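USG-1 protein homolog (PDB 2HJS) probably binds NAD(P) and acts as a dimeric oxidoreductase on an aldehyde or oxo group, like aspartate-semialdehyde dehydrogenases. Local coordinates at residues L36-G46 and L56-F66; L102-M111 and Q122-P131. All blocks are in the same frame, centred on the assembly; numbering follows the deposited sequence. Where two conformers were deposited one is given.

How the interactions relate
Both contacts lie on the same sheet of the probable dinucleotide-binding domain, and they do not touch: their centres are 23 Å apart. Interaction 1 pairs strand 36-40 with strand 54-60 and is partly buried, with a few exposed residues. Interaction 2 sits on strand 127-129, the last strand at the other end of the sheet, and is a buried contact with an irregular, proline-rich loop. In 36-46 with 56-66, parallel-strand bonds combine with leucine and phenylalanine packing and a water-bridged aspartate. In 102-111 with 122-131 fewer backbone bonds form; a serine hydroxyl supplies a further link, and a glutamine amide braces its own segment.

Interaction 1: residues L36-G46 and L56-F66; sequences LHLLASAESAG and LRVGDVDSFDF
Two neighbouring parallel strands of the probable nucleotide-binding sheet meet here, 36-40 and 54-60. Gly59 bonds to 36-46 through both its N and its O: its N donates to Leu38 O at 2.8 Å, and its O accepts from Ala40 N, nearly along the C=O axis. Val61 N continues the ladder to Ala40 O with an almost straight bond of 175°. Near Leu38 and Arg57 a water bridges instead, accepting from Leu38 N and donating to Arg57 O. On one side of the sheet Leu39 lies across the Phe64 ring. Its CD1 sits over the ring face, 3.7 Å from the centroid, in a CH-pi contact. Phe64 CG stands anti to the backbone N (chi1 -171°), which swings the ring back over strand 36-40. The far end of that ring reaches His37, with Phe64 CE1 3.7 Å from His37 CG; the two planes are oblique at 53°. Val61 CB adds to this patch beside Leu39 CB.

Strand 36-40 is the second strand of a Rossmann-type fold. Its other neighbour is strand 9-12, and the helix 78-90 packs on Val61 and Phe66. The Leu38 side chain is crossed at about a right angle by Leu56, with Leu38 CD1 4.0 Å from Leu56 CB. Val58 CG1 touches Ala40 CB at 3.7 Å. After the strand, the chain of 41-46 turns back, and Gly46 N donates to Val58 O at 2.8 Å. Gly46 CA then lies over one face of the Arg57 guanidinium. Asp60 OD1 accepts from Asp62 N above the carboxylate plane, forming an Asx turn. A water also donates to Asp60 OD1 and accepts from Ala42 N, tying the turn to the loop.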
ATOM      1  N   LEU A  36      21.478 -35.083   2.618  1.00 48.83           N
ATOM      2  CA  LEU A  36      20.305 -34.241   2.513  1.00 48.49           C
ATOM      3  C   LEU A  36      19.078 -35.086   2.167  1.00 48.42           C
ATOM      4  O   LEU A  36      19.104 -35.861   1.210  1.00 48.45           O
ATOM      5  CB  LEU A  36      20.509 -33.140   1.465  1.00 48.26           C
ATOM      6  CG  LEU A  36      19.338 -32.186   1.202  1.00 48.27           C
ATOM      7  CD1 LEU A  36      18.845 -31.452   2.463  1.00 47.40           C
ATOM      8  CD2 LEU A  36      19.625 -31.183   0.075  1.00 48.17           C
ATOM      9  N   HIS A  37      18.005 -34.908   2.935  1.00 47.57           N
ATOM     10  CA  HIS A  37      16.758 -35.611   2.702  1.00 47.75           C
ATOM     11  C   HIS A  37      15.650 -34.607   2.434  1.00 48.21           C
ATOM     12  O   HIS A  37      15.349 -33.760   3.287  1.00 48.59           O
ATOM     13  CB  HIS A  37      16.404 -36.474   3.922  1.00 47.55           C
ATOM     14  CG  HIS A  37      17.448 -37.482   4.263  1.00 48.26           C
ATOM     15  ND1 HIS A  37      17.588 -38.662   3.564  1.00 52.07           N
ATOM     16  CD2 HIS A  37      18.417 -37.487   5.208  1.00 47.84           C
ATOM     17  CE1 HIS A  37      18.594 -39.357   4.068  1.00 50.72           C
ATOM     18  NE2 HIS A  37      19.109 -38.670   5.072  1.00 51.62           N
ATOM     19  N   LEU A  38      15.057 -34.698   1.249  1.00 48.58           N
ATOM     20  CA  LEU A  38      13.957 -33.841   0.838  1.00 48.99           C
ATOM     21  C   LEU A  38      12.609 -34.513   1.104  1.00 49.46           C
ATOM     22  O   LEU A  38      12.375 -35.628   0.683  1.00 49.70           O
ATOM     23  CB  LEU A  38      14.091 -33.495  -0.645  1.00 48.71           C
ATOM     24  CG  LEU A  38      15.409 -32.878  -1.129  1.00 49.19           C
ATOM     25  CD1 LEU A  38      15.317 -32.416  -2.589  1.00 48.41           C
ATOM     26  CD2 LEU A  38      15.829 -31.727  -0.244  1.00 43.15           C
ATOM     27  N   LEU A  39      11.713 -33.824   1.801  1.00 50.55           N
ATOM     28  CA  LEU A  39      10.446 -34.431   2.169  1.00 51.14           C
ATOM     29  C   LEU A  39       9.286 -33.540   1.854  1.00 51.83           C
ATOM     30  O   LEU A  39       9.414 -32.324   1.861  1.00 51.55           O
ATOM     31  CB  LEU A  39      10.441 -34.799   3.654  1.00 50.83           C
ATOM     32  CG  LEU A  39      11.606 -35.686   4.091  1.00 49.85           C
ATOM     33  CD1 LEU A  39      11.829 -35.515   5.572  1.00 48.52           C
ATOM     34  CD2 LEU A  39      11.368 -37.167   3.707  1.00 48.07           C
ATOM     35  N   ALA A  40       8.147 -34.159   1.579  1.00 53.35           N
ATOM     36  CA  ALA A  40       6.899 -33.436   1.364  1.00 55.31           C
ATOM     37  C   ALA A  40       5.732 -34.335   1.759  1.00 57.08           C
ATOM     38  O   ALA A  40       5.942 -35.457   2.179  1.00 56.87           O
ATOM     39  CB  ALA A  40       6.781 -33.003  -0.081  1.00 54.55           C
ATOM     40  N   SER A  41       4.507 -33.836   1.634  1.00 60.02           N
ATOM     41  CA  SER A  41       3.316 -34.652   1.860  1.00 63.13           C
ATOM     42  C   SER A  41       3.165 -35.665   0.734  1.00 64.97           C
ATOM     43  O   SER A  41       3.611 -35.407  -0.386  1.00 65.57           O
ATOM     44  CB  SER A  41       2.077 -33.771   1.963  1.00 63.21           C
ATOM     45  OG  SER A  41       2.134 -32.986   3.149  1.00 64.81           O
ATOM     46  N   ALA A  42       2.551 -36.812   1.035  1.00 67.09           N
ATOM     47  CA  ALA A  42       2.344 -37.898   0.055  1.00 68.87           C
ATOM     48  C   ALA A  42       1.911 -37.403  -1.343  1.00 70.20           C
ATOM     49  O   ALA A  42       2.251 -38.022  -2.358  1.00 70.32           O
ATOM     50  CB  ALA A  42       1.353 -38.928   0.600  1.00 68.68           C
ATOM     51  N   GLU A  43       1.161 -36.295  -1.369  1.00 72.05           N
ATOM     52  CA  GLU A  43       0.855 -35.534  -2.596  1.00 73.72           C
ATOM     53  C   GLU A  43       2.077 -35.411  -3.508  1.00 73.81           C
ATOM     54  O   GLU A  43       2.119 -36.011  -4.594  1.00 73.76           O
ATOM     55  CB  GLU A  43       0.369 -34.116  -2.239  1.00 74.36           C
ATOM     56  CG  GLU A  43      -1.130 -33.983  -1.951  1.00 77.54           C
ATOM     57  CD  GLU A  43      -1.584 -34.798  -0.738  1.00 81.60           C
ATOM     58  OE1 GLU A  43      -2.601 -35.530  -0.870  1.00 82.63           O
ATOM     59  OE2 GLU A  43      -0.922 -34.715   0.333  1.00 82.91           O
ATOM     60  N   SER A  44       3.064 -34.648  -3.028  1.00 73.73           N
ATOM     61  CA  SER A  44       4.279 -34.304  -3.770  1.00 73.63           C
ATOM     62  C   SER A  44       5.358 -35.389  -3.772  1.00 73.53           C
ATOM     63  O   SER A  44       6.286 -35.328  -4.580  1.00 73.72           O
ATOM     64  CB  SER A  44       4.881 -33.004  -3.220  1.00 73.59           C
ATOM     65  OG  SER A  44       3.888 -32.022  -2.981  1.00 73.63           O
ATOM     66  N   ALA A  45       5.247 -36.366  -2.877  1.00 73.32           N
ATOM     67  CA  ALA A  45       6.250 -37.432  -2.769  1.00 73.35           C
ATOM     68  C   ALA A  45       6.479 -38.143  -4.101  1.00 73.33           C
ATOM     69  O   ALA A  45       5.539 -38.294  -4.892  1.00 73.76           O
ATOM     70  CB  ALA A  45       5.848 -38.434  -1.700  1.00 73.39           C
ATOM     71  N   GLY A  46       7.719 -38.573  -4.344  1.00 72.83           N
ATOM     72  CA  GLY A  46       8.063 -39.327  -5.556  1.00 72.06           C
ATOM     73  C   GLY A  46       8.651 -38.511  -6.702  1.00 71.60           C
ATOM     74  O   GLY A  46       9.216 -39.073  -7.646  1.00 71.71           O
ATOM     75  N   LEU A  56      17.700 -35.616  -6.691  1.00 54.81           N
ATOM     76  CA  LEU A  56      17.248 -36.249  -5.436  1.00 55.24           C
ATOM     77  C   LEU A  56      15.757 -36.593  -5.440  1.00 55.52           C
ATOM     78  O   LEU A  56      14.942 -35.797  -5.894  1.00 55.07           O
ATOM     79  CB  LEU A  56      17.521 -35.308  -4.248  1.00 55.38           C
ATOM     80  CG  LEU A  56      18.922 -35.221  -3.636  1.00 55.92           C
ATOM     81  CD1 LEU A  56      19.964 -34.816  -4.669  1.00 57.35           C
ATOM     82  CD2 LEU A  56      18.929 -34.229  -2.515  1.00 54.72           C
ATOM     83  N   ARG A  57      15.388 -37.760  -4.913  1.00 55.65           N
ATOM     84  CA  ARG A  57      13.967 -38.113  -4.800  1.00 56.34           C
ATOM     85  C   ARG A  57      13.330 -37.453  -3.566  1.00 55.04           C
ATOM     86  O   ARG A  57      13.891 -37.518  -2.475  1.00 55.51           O
ATOM     87  CB  ARG A  57      13.793 -39.636  -4.744  1.00 56.12           C
ATOM     88  CG  ARG A  57      12.348 -40.113  -4.921  1.00 57.91           C
ATOM     89  CD  ARG A  57      12.249 -41.642  -4.747  1.00 59.96           C
ATOM     90  NE  ARG A  57      10.854 -42.100  -4.639  1.00 67.90           N
ATOM     91  CZ  ARG A  57      10.101 -42.040  -3.529  1.00 70.04           C
ATOM     92  NH1 ARG A  57      10.590 -41.540  -2.387  1.00 70.32           N
ATOM     93  NH2 ARG A  57       8.844 -42.489  -3.562  1.00 70.84           N
ATOM     94  N   VAL A  58      12.172 -36.816  -3.734  1.00 53.76           N
ATOM     95  CA  VAL A  58      11.427 -36.271  -2.580  1.00 52.49           C
ATOM     96  C   VAL A  58      10.670 -37.433  -1.922  1.00 52.50           C
ATOM     97  O   VAL A  58       9.927 -38.142  -2.601  1.00 51.86           O
ATOM     98  CB  VAL A  58      10.434 -35.155  -2.997  1.00 52.35           C
ATOM     99  CG1 VAL A  58       9.617 -34.682  -1.807  1.00 51.64           C
ATOM    100  CG2 VAL A  58      11.176 -33.973  -3.641  1.00 50.27           C
ATOM    101  N   GLY A  59      10.879 -37.628  -0.618  1.00 52.25           N
ATOM    102  CA  GLY A  59      10.222 -38.692   0.151  1.00 52.21           C
ATOM    103  C   GLY A  59       9.016 -38.190   0.923  1.00 52.67           C
ATOM    104  O   GLY A  59       8.812 -36.984   1.044  1.00 52.54           O
ATOM    105  N   ASP A  60       8.204 -39.115   1.425  1.00 52.92           N
ATOM    106  CA  ASP A  60       6.988 -38.780   2.165  1.00 53.60           C
ATOM    107  C   ASP A  60       7.383 -38.469   3.601  1.00 53.25           C
ATOM    108  O   ASP A  60       7.956 -39.315   4.272  1.00 52.47           O
ATOM    109  CB  ASP A  60       6.004 -39.961   2.113  1.00 54.07           C
ATOM    110  CG  ASP A  60       4.644 -39.662   2.774  1.00 56.56           C
ATOM    111  OD1 ASP A  60       4.454 -38.628   3.470  1.00 58.56           O
ATOM    112  OD2 ASP A  60       3.734 -40.503   2.594  1.00 59.96           O
ATOM    113  N   VAL A  61       7.086 -37.252   4.063  1.00 53.13           N
ATOM    114  CA  VAL A  61       7.346 -36.880   5.457  1.00 53.40           C
ATOM    115  C   VAL A  61       6.733 -37.873   6.472  1.00 54.22           C
ATOM    116  O   VAL A  61       7.329 -38.126   7.514  1.00 54.13           O
ATOM    117  CB  VAL A  61       6.952 -35.408   5.772  1.00 53.35           C
ATOM    118  CG1 VAL A  61       5.439 -35.185   5.654  1.00 52.87           C
ATOM    119  CG2 VAL A  61       7.470 -34.989   7.144  1.00 52.43           C
ATOM    120  N   ASP A  62       5.573 -38.452   6.152  1.00 55.01           N
ATOM    121  CA  ASP A  62       4.902 -39.386   7.067  1.00 55.81           C
ATOM    122  C   ASP A  62       5.720 -40.656   7.342  1.00 55.71           C
ATOM    123  O   ASP A  62       5.639 -41.214   8.430  1.00 55.56           O
ATOM    124  CB  ASP A  62       3.498 -39.753   6.576  1.00 56.16           C
ATOM    125  CG  ASP A  62       2.501 -38.605   6.719  1.00 57.89           C
ATOM    126  OD1 ASP A  62       2.826 -37.576   7.349  1.00 59.10           O
ATOM    127  OD2 ASP A  62       1.371 -38.738   6.198  1.00 60.53           O
ATOM    128  N   SER A  63       6.514 -41.080   6.359  1.00 55.81           N
ATOM    129  CA  SER A  63       7.350 -42.284   6.451  1.00 55.58           C
ATOM    130  C   SER A  63       8.738 -42.063   7.053  1.00 55.12           C
ATOM    131  O   SER A  63       9.440 -43.028   7.304  1.00 54.98           O
ATOM    132  CB  SER A  63       7.549 -42.881   5.055  1.00 55.91           C
ATOM    133  OG  SER A  63       6.326 -43.343   4.506  1.00 57.38           O
ATOM    134  N   PHE A  64       9.135 -40.808   7.273  1.00 54.48           N
ATOM    135  CA  PHE A  64      10.551 -40.478   7.520  1.00 53.97           C
ATOM    136  C   PHE A  64      11.025 -40.691   8.952  1.00 53.88           C
ATOM    137  O   PHE A  64      10.315 -40.329   9.896  1.00 54.36           O
ATOM    138  CB  PHE A  64      10.850 -39.031   7.085  1.00 53.48           C
ATOM    139  CG  PHE A  64      12.322 -38.676   7.098  1.00 52.62           C
ATOM    140  CD1 PHE A  64      13.188 -39.181   6.121  1.00 51.06           C
ATOM    141  CD2 PHE A  64      12.844 -37.821   8.079  1.00 52.28           C
ATOM    142  CE1 PHE A  64      14.545 -38.843   6.117  1.00 49.21           C
ATOM    143  CE2 PHE A  64      14.201 -37.478   8.079  1.00 51.23           C
ATOM    144  CZ  PHE A  64      15.053 -38.004   7.098  1.00 50.31           C
ATOM    145  N   ASP A  65      12.238 -41.246   9.088  1.00 53.19           N
ATOM    146  CA  ASP A  65      12.910 -41.436  10.382  1.00 53.11           C
ATOM    147  C   ASP A  65      13.802 -40.250  10.714  1.00 52.99           C
ATOM    148  O   ASP A  65      14.936 -40.160  10.207  1.00 52.90           O
ATOM    149  CB  ASP A  65      13.749 -42.739  10.368  1.00 53.79           C
ATOM    150  CG  ASP A  65      14.403 -43.061  11.732  1.00 54.21           C
ATOM    151  OD1 ASP A  65      14.087 -42.432  12.769  1.00 55.93           O
ATOM    152  OD2 ASP A  65      15.264 -43.972  11.764  1.00 58.52           O
ATOM    153  N   PHE A  66      13.287 -39.345  11.566  1.00 52.62           N
ATOM    154  CA  PHE A  66      13.996 -38.112  11.940  1.00 52.04           C
ATOM    155  C   PHE A  66      15.224 -38.351  12.835  1.00 52.34           C
ATOM    156  O   PHE A  66      16.068 -37.466  12.998  1.00 52.42           O
ATOM    157  CB  PHE A  66      13.042 -37.092  12.594  1.00 51.34           C
ATOM    158  CG  PHE A  66      12.194 -36.313  11.609  1.00 50.42           C
ATOM    159  CD1 PHE A  66      12.713 -35.194  10.947  1.00 50.18           C
ATOM    160  CD2 PHE A  66      10.869 -36.680  11.361  1.00 50.75           C
ATOM    161  CE1 PHE A  66      11.930 -34.443  10.037  1.00 48.62           C
ATOM    162  CE2 PHE A  66      10.066 -35.943  10.453  1.00 49.69           C
ATOM    163  CZ  PHE A  66      10.602 -34.817   9.788  1.00 49.34           C
TER
HETATM  164  O   HOH W   1      15.621 -36.672  -0.736  1.00 50.00           O
HETATM  165  O   HOH W   2       1.884 -36.869   3.758  1.00 64.42           O

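Interaction 2: residues L102-M111 and Q122-P131; sequences LEPSVAPPVM and QAAPFLLSSP
The loop 102-111 runs beside strand 127-129 and makes a single bridge to it, Pro109 with Ser129, their CA atoms 4.4 Å apart. This strand is the outermost of the Rossmann-type sheet within this chain, next to strand 94-97. Ser129 N donates to Pro108 O at 2.9 Å from above the carbonyl plane. Ser129 O accepts from Val110 N in return. The Ser129 side chain adds a third bond: OG stands beside its own backbone N (chi1 -65°) and donates to Ala107 O at 2.7 Å. A water donates to the same OG and accepts from Leu102 N. Glu103 extends alongside, with OE2 3.4 Å from Ser129 CB. Leu127 CG meets Ala107 CB, and its CD2 touches Val106 CG1 at 3.7 Å. Farther along, Val110 CG2 rests on Leu128 CD2, and Met111 CG, in a selenomethionine, lies 3.6 Å from Pro131 CG. Gln122 grips Leu127 with its amide, NE2 to O and OE1 to N, while NE2 also packs on Pro108 CD. Pro108 and Pro109 have no N-H to give, so the loop offers the carbonyls of Ala107 and Pro108 to the Ser129 hydroxyl and N, and Val110 N is its backbone donor to the strand.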
ATOM      1  N   LEU A 102       4.161 -23.346  15.988  1.00 54.91           N
ATOM      2  CA  LEU A 102       4.382 -23.671  17.406  1.00 55.99           C
ATOM      3  C   LEU A 102       4.838 -22.477  18.249  1.00 56.65           C
ATOM      4  O   LEU A 102       5.326 -22.643  19.385  1.00 55.98           O
ATOM      5  CB  LEU A 102       5.369 -24.830  17.538  1.00 56.30           C
ATOM      6  CG  LEU A 102       4.972 -26.094  16.769  1.00 57.08           C
ATOM      7  CD1 LEU A 102       6.124 -27.029  16.739  1.00 59.52           C
ATOM      8  CD2 LEU A 102       3.726 -26.774  17.368  1.00 58.44           C
ATOM      9  N   GLU A 103       4.690 -21.288  17.666  1.00 56.45           N
ATOM     10  CA  GLU A 103       4.873 -20.031  18.364  1.00 58.04           C
ATOM     11  C   GLU A 103       3.764 -19.837  19.404  1.00 58.23           C
ATOM     12  O   GLU A 103       2.686 -20.434  19.283  1.00 58.69           O
ATOM     13  CB  GLU A 103       4.854 -18.854  17.368  1.00 57.19           C
ATOM     14  CG  GLU A 103       6.168 -18.697  16.618  1.00 57.85           C
ATOM     15  CD  GLU A 103       6.110 -17.684  15.477  1.00 59.33           C
ATOM     16  OE1 GLU A 103       5.024 -17.105  15.173  1.00 62.10           O
ATOM     17  OE2 GLU A 103       7.175 -17.467  14.865  1.00 60.42           O
ATOM     18  N   PRO A 104       4.017 -18.990  20.419  1.00 58.25           N
ATOM     19  CA  PRO A 104       5.289 -18.295  20.645  1.00 58.25           C
ATOM     20  C   PRO A 104       6.284 -18.954  21.611  1.00 58.08           C
ATOM     21  O   PRO A 104       7.437 -18.527  21.662  1.00 59.64           O
ATOM     22  CB  PRO A 104       4.826 -16.964  21.241  1.00 58.80           C
ATOM     23  CG  PRO A 104       3.581 -17.341  22.051  1.00 58.57           C
ATOM     24  CD  PRO A 104       2.990 -18.592  21.402  1.00 58.42           C
ATOM     25  N   SER A 105       5.860 -19.968  22.363  0.50 57.24           N
ATOM     26  CA  SER A 105       6.682 -20.460  23.460  0.50 56.58           C
ATOM     27  C   SER A 105       7.370 -21.796  23.196  0.50 55.98           C
ATOM     28  O   SER A 105       8.514 -21.985  23.613  0.50 55.82           O
ATOM     29  CB  SER A 105       5.881 -20.513  24.767  0.50 56.61           C
ATOM     30  OG  SER A 105       4.912 -21.543  24.736  0.50 56.87           O
ATOM     31  N   VAL A 106       6.682 -22.712  22.514  1.00 55.18           N
ATOM     32  CA  VAL A 106       7.254 -24.020  22.207  1.00 53.98           C
ATOM     33  C   VAL A 106       8.413 -23.861  21.226  1.00 53.04           C
ATOM     34  O   VAL A 106       9.485 -24.439  21.446  1.00 51.95           O
ATOM     35  CB  VAL A 106       6.201 -25.055  21.717  1.00 53.92           C
ATOM     36  CG1 VAL A 106       6.889 -26.349  21.277  1.00 54.39           C
ATOM     37  CG2 VAL A 106       5.206 -25.377  22.840  1.00 54.10           C
ATOM     38  N   ALA A 107       8.194 -23.069  20.168  1.00 52.00           N
ATOM     39  CA  ALA A 107       9.250 -22.739  19.213  1.00 51.49           C
ATOM     40  C   ALA A 107       9.327 -21.220  19.040  1.00 51.66           C
ATOM     41  O   ALA A 107       8.660 -20.644  18.187  1.00 50.96           O
ATOM     42  CB  ALA A 107       9.039 -23.449  17.869  1.00 50.93           C
ATOM     43  N   PRO A 108      10.143 -20.566  19.880  1.00 51.90           N
ATOM     44  CA  PRO A 108      10.297 -19.114  19.840  1.00 51.52           C
ATOM     45  C   PRO A 108      10.925 -18.646  18.518  1.00 51.66           C
ATOM     46  O   PRO A 108      11.784 -19.349  17.952  1.00 50.50           O
ATOM     47  CB  PRO A 108      11.220 -18.818  21.036  1.00 51.66           C
ATOM     48  CG  PRO A 108      11.861 -20.121  21.388  1.00 52.12           C
ATOM     49  CD  PRO A 108      10.966 -21.211  20.933  1.00 51.76           C
ATOM     50  N   PRO A 109      10.452 -17.500  17.990  1.00 51.72           N
ATOM     51  CA  PRO A 109      11.096 -16.931  16.808  1.00 51.92           C
ATOM     52  C   PRO A 109      12.505 -16.398  17.092  1.00 52.27           C
ATOM     53  O   PRO A 109      12.699 -15.665  18.069  1.00 52.19           O
ATOM     54  CB  PRO A 109      10.151 -15.809  16.385  1.00 51.46           C
ATOM     55  CG  PRO A 109       9.349 -15.465  17.624  1.00 52.02           C
ATOM     56  CD  PRO A 109       9.282 -16.711  18.444  1.00 51.70           C
ATOM     57  N   VAL A 110      13.476 -16.800  16.264  1.00 52.09           N
ATOM     58  CA  VAL A 110      14.861 -16.334  16.379  1.00 52.29           C
ATOM     59  C   VAL A 110      15.381 -15.892  15.014  1.00 53.32           C
ATOM     60  O   VAL A 110      15.175 -16.577  13.979  1.00 52.73           O
ATOM     61  CB  VAL A 110      15.847 -17.409  16.954  1.00 52.19           C
ATOM     62  CG1 VAL A 110      17.244 -16.809  17.176  1.00 51.91           C
ATOM     63  CG2 VAL A 110      15.338 -18.048  18.243  1.00 52.31           C
HETATM   64  N   MSE A 111      16.058 -14.747  15.025  1.00 54.28           N
HETATM   65  CA  MSE A 111      16.813 -14.252  13.881  1.00 57.08           C
HETATM   66  C   MSE A 111      18.233 -13.889  14.264  1.00 55.78           C
HETATM   67  O   MSE A 111      18.459 -13.162  15.224  1.00 55.00           O
HETATM   68  CB  MSE A 111      16.166 -13.006  13.314  1.00 55.71           C
HETATM   69  CG  MSE A 111      14.916 -13.287  12.572  1.00 58.91           C
HETATM   70 SE   MSE A 111      14.142 -11.592  11.994  1.00 65.86          SE
HETATM   71  CE  MSE A 111      15.430 -11.166  10.559  1.00 56.31           C
ATOM     72  N   GLN A 122      18.452 -21.878  25.150  1.00 67.39           N
ATOM     73  CA  GLN A 122      17.810 -23.193  24.892  1.00 66.97           C
ATOM     74  C   GLN A 122      18.886 -24.288  24.885  1.00 66.37           C
ATOM     75  O   GLN A 122      20.061 -24.022  24.574  1.00 66.23           O
ATOM     76  CB  GLN A 122      17.008 -23.196  23.560  1.00 67.37           C
ATOM     77  CG  GLN A 122      15.467 -23.650  23.641  1.00 67.61           C
ATOM     78  CD  GLN A 122      14.767 -23.984  22.249  1.00 67.24           C
ATOM     79  OE1 GLN A 122      15.422 -24.419  21.273  1.00 62.67           O
ATOM     80  NE2 GLN A 122      13.423 -23.824  22.203  1.00 63.08           N
ATOM     81  N   ALA A 123      18.508 -25.514  25.239  1.00 65.32           N
ATOM     82  CA  ALA A 123      19.444 -26.615  25.113  1.00 64.78           C
ATOM     83  C   ALA A 123      19.158 -27.439  23.869  1.00 64.11           C
ATOM     84  O   ALA A 123      18.009 -27.696  23.555  1.00 64.43           O
ATOM     85  CB  ALA A 123      19.434 -27.496  26.364  1.00 65.28           C
ATOM     86  N   ALA A 124      20.218 -27.845  23.173  1.00 63.15           N
ATOM     87  CA  ALA A 124      20.135 -28.718  22.008  1.00 62.22           C
ATOM     88  C   ALA A 124      19.640 -30.118  22.393  1.00 61.16           C
ATOM     89  O   ALA A 124      20.068 -30.649  23.407  1.00 61.67           O
ATOM     90  CB  ALA A 124      21.518 -28.836  21.373  1.00 62.69           C
ATOM     91  N   PRO A 125      18.783 -30.749  21.566  1.00 59.96           N
ATOM     92  CA  PRO A 125      18.145 -30.312  20.292  1.00 58.58           C
ATOM     93  C   PRO A 125      17.241 -29.066  20.353  1.00 57.48           C
ATOM     94  O   PRO A 125      16.416 -28.930  21.255  1.00 57.83           O
ATOM     95  CB  PRO A 125      17.339 -31.538  19.848  1.00 58.78           C
ATOM     96  CG  PRO A 125      17.275 -32.450  21.071  1.00 59.61           C
ATOM     97  CD  PRO A 125      18.452 -32.156  21.920  1.00 58.82           C
ATOM     98  N   PHE A 126      17.409 -28.159  19.390  1.00 55.49           N
ATOM     99  CA  PHE A 126      16.666 -26.914  19.370  1.00 53.80           C
ATOM    100  C   PHE A 126      15.314 -27.091  18.676  1.00 53.06           C
ATOM    101  O   PHE A 126      15.113 -28.010  17.874  1.00 52.02           O
ATOM    102  CB  PHE A 126      17.492 -25.798  18.714  1.00 53.47           C
ATOM    103  CG  PHE A 126      18.825 -25.532  19.393  1.00 53.32           C
ATOM    104  CD1 PHE A 126      18.924 -24.610  20.426  1.00 52.53           C
ATOM    105  CD2 PHE A 126      19.982 -26.216  18.995  1.00 54.37           C
ATOM    106  CE1 PHE A 126      20.145 -24.357  21.044  1.00 52.90           C
ATOM    107  CE2 PHE A 126      21.220 -25.977  19.622  1.00 52.97           C
ATOM    108  CZ  PHE A 126      21.299 -25.043  20.643  1.00 52.24           C
ATOM    109  N   LEU A 127      14.369 -26.236  19.031  1.00 52.47           N
ATOM    110  CA  LEU A 127      13.126 -26.131  18.291  1.00 52.41           C
ATOM    111  C   LEU A 127      12.748 -24.658  18.203  1.00 52.68           C
ATOM    112  O   LEU A 127      12.271 -24.053  19.173  1.00 52.63           O
ATOM    113  CB  LEU A 127      12.033 -27.000  18.928  1.00 52.56           C
ATOM    114  CG  LEU A 127      10.595 -26.824  18.416  1.00 52.90           C
ATOM    115  CD1 LEU A 127      10.486 -27.051  16.902  1.00 52.07           C
ATOM    116  CD2 LEU A 127       9.635 -27.739  19.173  1.00 51.89           C
ATOM    117  N   LEU A 128      13.000 -24.073  17.033  1.00 52.60           N
ATOM    118  CA  LEU A 128      12.919 -22.634  16.865  1.00 51.88           C
ATOM    119  C   LEU A 128      12.043 -22.337  15.694  1.00 52.13           C
ATOM    120  O   LEU A 128      11.915 -23.166  14.794  1.00 51.89           O
ATOM    121  CB  LEU A 128      14.304 -22.055  16.574  1.00 52.08           C
ATOM    122  CG  LEU A 128      15.402 -22.510  17.540  1.00 54.08           C
ATOM    123  CD1 LEU A 128      16.761 -22.319  16.913  1.00 53.76           C
ATOM    124  CD2 LEU A 128      15.265 -21.782  18.870  1.00 52.03           C
ATOM    125  N   SER A 129      11.458 -21.138  15.697  1.00 51.86           N
ATOM    126  CA  SER A 129      10.721 -20.650  14.542  1.00 52.47           C
ATOM    127  C   SER A 129      11.565 -19.634  13.785  1.00 52.59           C
ATOM    128  O   SER A 129      12.255 -18.797  14.374  1.00 53.14           O
ATOM    129  CB  SER A 129       9.381 -20.008  14.957  1.00 51.76           C
ATOM    130  OG  SER A 129       8.505 -20.976  15.517  1.00 53.36           O
ATOM    131  N   SER A 130      11.507 -19.697  12.473  1.00 52.13           N
ATOM    132  CA  SER A 130      12.015 -18.587  11.687  1.00 52.22           C
ATOM    133  C   SER A 130      10.787 -17.752  11.258  1.00 52.48           C
ATOM    134  O   SER A 130       9.840 -18.309  10.711  1.00 53.76           O
ATOM    135  CB  SER A 130      12.832 -19.129  10.514  1.00 51.29           C
ATOM    136  OG  SER A 130      13.622 -18.126   9.927  1.00 52.36           O
ATOM    137  N   PRO A 131      10.801 -16.415  11.497  1.00 52.22           N
ATOM    138  CA  PRO A 131       9.628 -15.541  11.303  1.00 51.95           C
ATOM    139  C   PRO A 131       9.062 -15.546   9.877  1.00 51.57           C
ATOM    140  O   PRO A 131       9.769 -15.882   8.910  1.00 50.35           O
ATOM    141  CB  PRO A 131      10.151 -14.127  11.641  1.00 51.44           C
ATOM    142  CG  PRO A 131      11.429 -14.345  12.367  1.00 52.09           C
ATOM    143  CD  PRO A 131      11.990 -15.654  11.927  1.00 52.44           C
TER
HETATM  144  O   HOH W   3       6.787 -22.851  14.938  1.00 56.07           O
HETATM  145  O   HOH W   4      15.507 -16.534  11.340  1.00 34.08           O